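Local structure of putative NADH-flavin reductase (Streptococcus pneumoniae TIGR4, 4R01) at residues V22-E27 with E194-H199. The protein is a putative NADH-flavin reductase that probably binds a dinucleotide cofactor through its Rossmann fold and uses it to reduce a flavin. Numbering follows the deposited sequence.
Sequences VKRGHE and ELEKGH
Arg24 and His26 converge on one carboxylate oxygen, OE2 of Glu196, at the last turn of helix 184-196. Along that turn, Leu195 comes first and packs on Leu4 of strand 3-7 and on Ala61 and Ile63 of strand 61-64. Next in the chain, Glu196 reaches across toward the end of helix 12-24. Its CG stands anti to its own carbonyl carbon (chi1 -70°), and from there the extended chain carries OE2 in between Arg24 and His26.

From one face of the carboxylate comes Arg24: its NH1 gives a salt bridge to Glu196 OE2 at 2.8 Å, with the oxygen close to the guanidinium plane but the nitrogen well above the carboxylate plane. The two planes are nearly perpendicular, 80° apart. The bend at chi2 of Arg24 also lays its aliphatic part alongside the acid, with CD 3.4 Å from Glu196 OE2.

In the Rossmann fold, helix 12-24 belongs to the beta-alpha-beta crossover from strand 3-7 to strand 27-32; the contact ties its C-terminal end to that of helix 184-196. A Schellman motif with positive phi at Gly25 closes the crossover helix, its Gly25 N bonded to Val22 O at 2.9 Å.

From the opposite face of the carboxylate, His26 NE2 donates to the same Glu196 OE2 over 3.2 Å, in an almost straight bond lying in the imidazole plane, on the anti side of OE2 and tilted out of the carboxylate plane. Glu196 CG also comes within 3.7 Å of His26 NE2. Both side chains have further partners: Arg24 NE pairs with Glu20 and NH1 also with Asp193, while His26 ND1 bonds to Met2 N, which is consistent with a neutral ring carrying its proton on NE2. At Lys197 the backbone leaves helical geometry and heads away from the contact.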
ATOM      1  N   VAL A  22     -20.088 -32.113   1.049  1.00 54.53           N
ATOM      2  CA  VAL A  22     -20.960 -33.101   1.672  1.00 54.75           C
ATOM      3  C   VAL A  22     -22.320 -32.482   1.989  1.00 58.02           C
ATOM      4  O   VAL A  22     -23.361 -33.093   1.743  1.00 62.39           O
ATOM      5  CB  VAL A  22     -20.333 -33.687   2.961  1.00 53.48           C
ATOM      6  CG1 VAL A  22     -21.395 -34.318   3.848  1.00 56.58           C
ATOM      7  CG2 VAL A  22     -19.257 -34.707   2.612  1.00 50.11           C
ATOM      8  N   LYS A  23     -22.283 -31.262   2.483  1.00 55.68           N
ATOM      9  CA  LYS A  23     -23.465 -30.529   2.841  1.00 59.41           C
ATOM     10  C   LYS A  23     -24.352 -30.313   1.626  1.00 61.58           C
ATOM     11  O   LYS A  23     -25.546 -30.313   1.734  1.00 63.25           O
ATOM     12  CB  LYS A  23     -23.068 -29.218   3.455  1.00 59.80           C
ATOM     13  CG  LYS A  23     -23.746 -28.876   4.755  1.00 64.17           C
ATOM     14  CD  LYS A  23     -23.727 -27.367   5.011  1.00 63.99           C
ATOM     15  CE  LYS A  23     -24.792 -26.617   4.221  1.00 65.12           C
ATOM     16  NZ  LYS A  23     -25.075 -25.251   4.726  1.00 63.06           N
ATOM     17  N   ARG A  24     -23.746 -30.100   0.475  1.00 65.65           N
ATOM     18  CA  ARG A  24     -24.456 -29.872  -0.778  1.00 70.49           C
ATOM     19  C   ARG A  24     -25.153 -31.148  -1.247  1.00 72.54           C
ATOM     20  O   ARG A  24     -26.099 -31.096  -2.031  1.00 77.61           O
ATOM     21  CB  ARG A  24     -23.499 -29.367  -1.861  1.00 71.70           C
ATOM     22  CG  ARG A  24     -22.738 -28.094  -1.508  1.00 69.27           C
ATOM     23  CD  ARG A  24     -23.596 -26.848  -1.642  1.00 71.67           C
ATOM     24  NE  ARG A  24     -22.822 -25.633  -1.398  1.00 69.81           N
ATOM     25  CZ  ARG A  24     -22.222 -24.918  -2.347  1.00 68.97           C
ATOM     26  NH1 ARG A  24     -22.308 -25.288  -3.618  1.00 71.80           N
ATOM     27  NH2 ARG A  24     -21.537 -23.829  -2.026  1.00 66.13           N
ATOM     28  N   GLY A  25     -24.674 -32.294  -0.768  1.00 69.14           N
ATOM     29  CA  GLY A  25     -25.310 -33.568  -1.060  1.00 69.64           C
ATOM     30  C   GLY A  25     -24.517 -34.486  -1.969  1.00 67.78           C
ATOM     31  O   GLY A  25     -24.984 -35.567  -2.327  1.00 72.16           O
ATOM     32  N   HIS A  26     -23.316 -34.062  -2.348  1.00 64.41           N
ATOM     33  CA  HIS A  26     -22.462 -34.867  -3.218  1.00 65.69           C
ATOM     34  C   HIS A  26     -21.834 -36.023  -2.449  1.00 64.84           C
ATOM     35  O   HIS A  26     -21.647 -35.936  -1.236  1.00 63.53           O
ATOM     36  CB  HIS A  26     -21.369 -34.000  -3.844  1.00 63.21           C
ATOM     37  CG  HIS A  26     -21.883 -32.752  -4.491  1.00 66.04           C
ATOM     38  ND1 HIS A  26     -22.316 -32.716  -5.798  1.00 69.52           N
ATOM     39  CD2 HIS A  26     -22.030 -31.495  -4.011  1.00 63.73           C
ATOM     40  CE1 HIS A  26     -22.712 -31.491  -6.095  1.00 68.95           C
ATOM     41  NE2 HIS A  26     -22.550 -30.731  -5.028  1.00 66.05           N
ATOM     42  N   GLU A  27     -21.511 -37.108  -3.149  1.00 65.93           N
ATOM     43  CA  GLU A  27     -20.798 -38.214  -2.516  1.00 66.36           C
ATOM     44  C   GLU A  27     -19.290 -38.027  -2.685  1.00 60.16           C
ATOM     45  O   GLU A  27     -18.755 -38.059  -3.795  1.00 57.09           O
ATOM     46  CB  GLU A  27     -21.268 -39.571  -3.066  1.00 73.54           C
ATOM     47  CG  GLU A  27     -21.089 -39.806  -4.562  1.00 77.79           C
ATOM     48  CD  GLU A  27     -21.559 -41.191  -4.989  1.00 84.47           C
ATOM     49  OE1 GLU A  27     -21.018 -42.193  -4.473  1.00 83.86           O
ATOM     50  OE2 GLU A  27     -22.467 -41.281  -5.842  1.00 88.93           O
ATOM     51  N   GLU A 194     -18.163 -23.453  -8.367  1.00 43.46           N
ATOM     52  CA  GLU A 194     -17.527 -23.654  -9.663  1.00 44.71           C
ATOM     53  C   GLU A 194     -17.646 -25.119 -10.095  1.00 52.09           C
ATOM     54  O   GLU A 194     -17.532 -25.442 -11.275  1.00 56.66           O
ATOM     55  CB  GLU A 194     -16.059 -23.208  -9.608  1.00 39.33           C
ATOM     56  CG  GLU A 194     -15.242 -23.501 -10.860  1.00 43.30           C
ATOM     57  CD  GLU A 194     -15.763 -22.780 -12.091  1.00 48.32           C
ATOM     58  OE1 GLU A 194     -16.290 -21.655 -11.948  1.00 50.40           O
ATOM     59  OE2 GLU A 194     -15.654 -23.345 -13.200  1.00 48.24           O
ATOM     60  N   LEU A 195     -17.889 -26.007  -9.136  1.00 53.77           N
ATOM     61  CA  LEU A 195     -18.102 -27.418  -9.448  1.00 56.66           C
ATOM     62  C   LEU A 195     -19.526 -27.649  -9.930  1.00 57.65           C
ATOM     63  O   LEU A 195     -19.752 -28.343 -10.919  1.00 61.30           O
ATOM     64  CB  LEU A 195     -17.808 -28.294  -8.232  1.00 58.04           C
ATOM     65  CG  LEU A 195     -16.326 -28.483  -7.922  1.00 58.52           C
ATOM     66  CD1 LEU A 195     -16.150 -29.237  -6.619  1.00 59.51           C
ATOM     67  CD2 LEU A 195     -15.655 -29.220  -9.067  1.00 60.53           C
ATOM     68  N   GLU A 196     -20.481 -27.057  -9.226  1.00 54.62           N
ATOM     69  CA  GLU A 196     -21.886 -27.159  -9.597  1.00 60.72           C
ATOM     70  C   GLU A 196     -22.218 -26.310 -10.826  1.00 65.71           C
ATOM     71  O   GLU A 196     -22.835 -26.788 -11.785  1.00 70.57           O
ATOM     72  CB  GLU A 196     -22.766 -26.744  -8.414  1.00 62.76           C
ATOM     73  CG  GLU A 196     -22.767 -27.725  -7.250  1.00 65.37           C
ATOM     74  CD  GLU A 196     -23.486 -27.171  -6.034  1.00 68.47           C
ATOM     75  OE1 GLU A 196     -24.357 -26.297  -6.214  1.00 70.41           O
ATOM     76  OE2 GLU A 196     -23.158 -27.579  -4.899  1.00 68.69           O
ATOM     77  N   LYS A 197     -21.803 -25.048 -10.794  1.00 66.17           N
ATOM     78  CA  LYS A 197     -22.114 -24.100 -11.866  1.00 68.26           C
ATOM     79  C   LYS A 197     -20.823 -23.613 -12.538  1.00 70.71           C
ATOM     80  O   LYS A 197     -20.431 -22.448 -12.398  1.00 70.74           O
ATOM     81  CB  LYS A 197     -22.908 -22.922 -11.308  1.00 65.60           C
ATOM     82  CG  LYS A 197     -23.857 -23.301 -10.171  1.00 67.21           C
ATOM     83  CD  LYS A 197     -25.325 -23.262 -10.573  1.00 71.55           C
ATOM     84  CE  LYS A 197     -25.930 -21.938 -10.144  1.00 71.12           C
ATOM     85  NZ  LYS A 197     -27.371 -22.026  -9.801  1.00 72.97           N
ATOM     86  N   GLY A 198     -20.126 -24.497 -13.218  1.00 75.24           N
ATOM     87  CA  GLY A 198     -18.784 -24.150 -13.590  1.00 72.47           C
ATOM     88  C   GLY A 198     -18.542 -23.810 -15.012  1.00 74.85           C
ATOM     89  O   GLY A 198     -18.519 -24.652 -15.868  1.00 78.33           O
ATOM     90  N   HIS A 199     -18.334 -22.541 -15.256  1.00 73.17           N
ATOM     91  CA  HIS A 199     -17.926 -22.095 -16.551  1.00 73.81           C
ATOM     92  C   HIS A 199     -16.538 -22.518 -16.954  1.00 66.06           C
ATOM     93  O   HIS A 199     -16.333 -23.006 -18.040  1.00 64.62           O
ATOM     94  CB  HIS A 199     -18.031 -20.567 -16.597  1.00 77.45           C
ATOM     95  CG  HIS A 199     -19.405 -20.057 -16.316  1.00 83.20           C
ATOM     96  ND1 HIS A 199     -20.418 -20.094 -17.248  1.00 88.73           N
ATOM     97  CD2 HIS A 199     -19.947 -19.538 -15.195  1.00 83.42           C
ATOM     98  CE1 HIS A 199     -21.522 -19.608 -16.716  1.00 90.01           C
ATOM     99  NE2 HIS A 199     -21.262 -19.263 -15.471  1.00 87.30           N
TER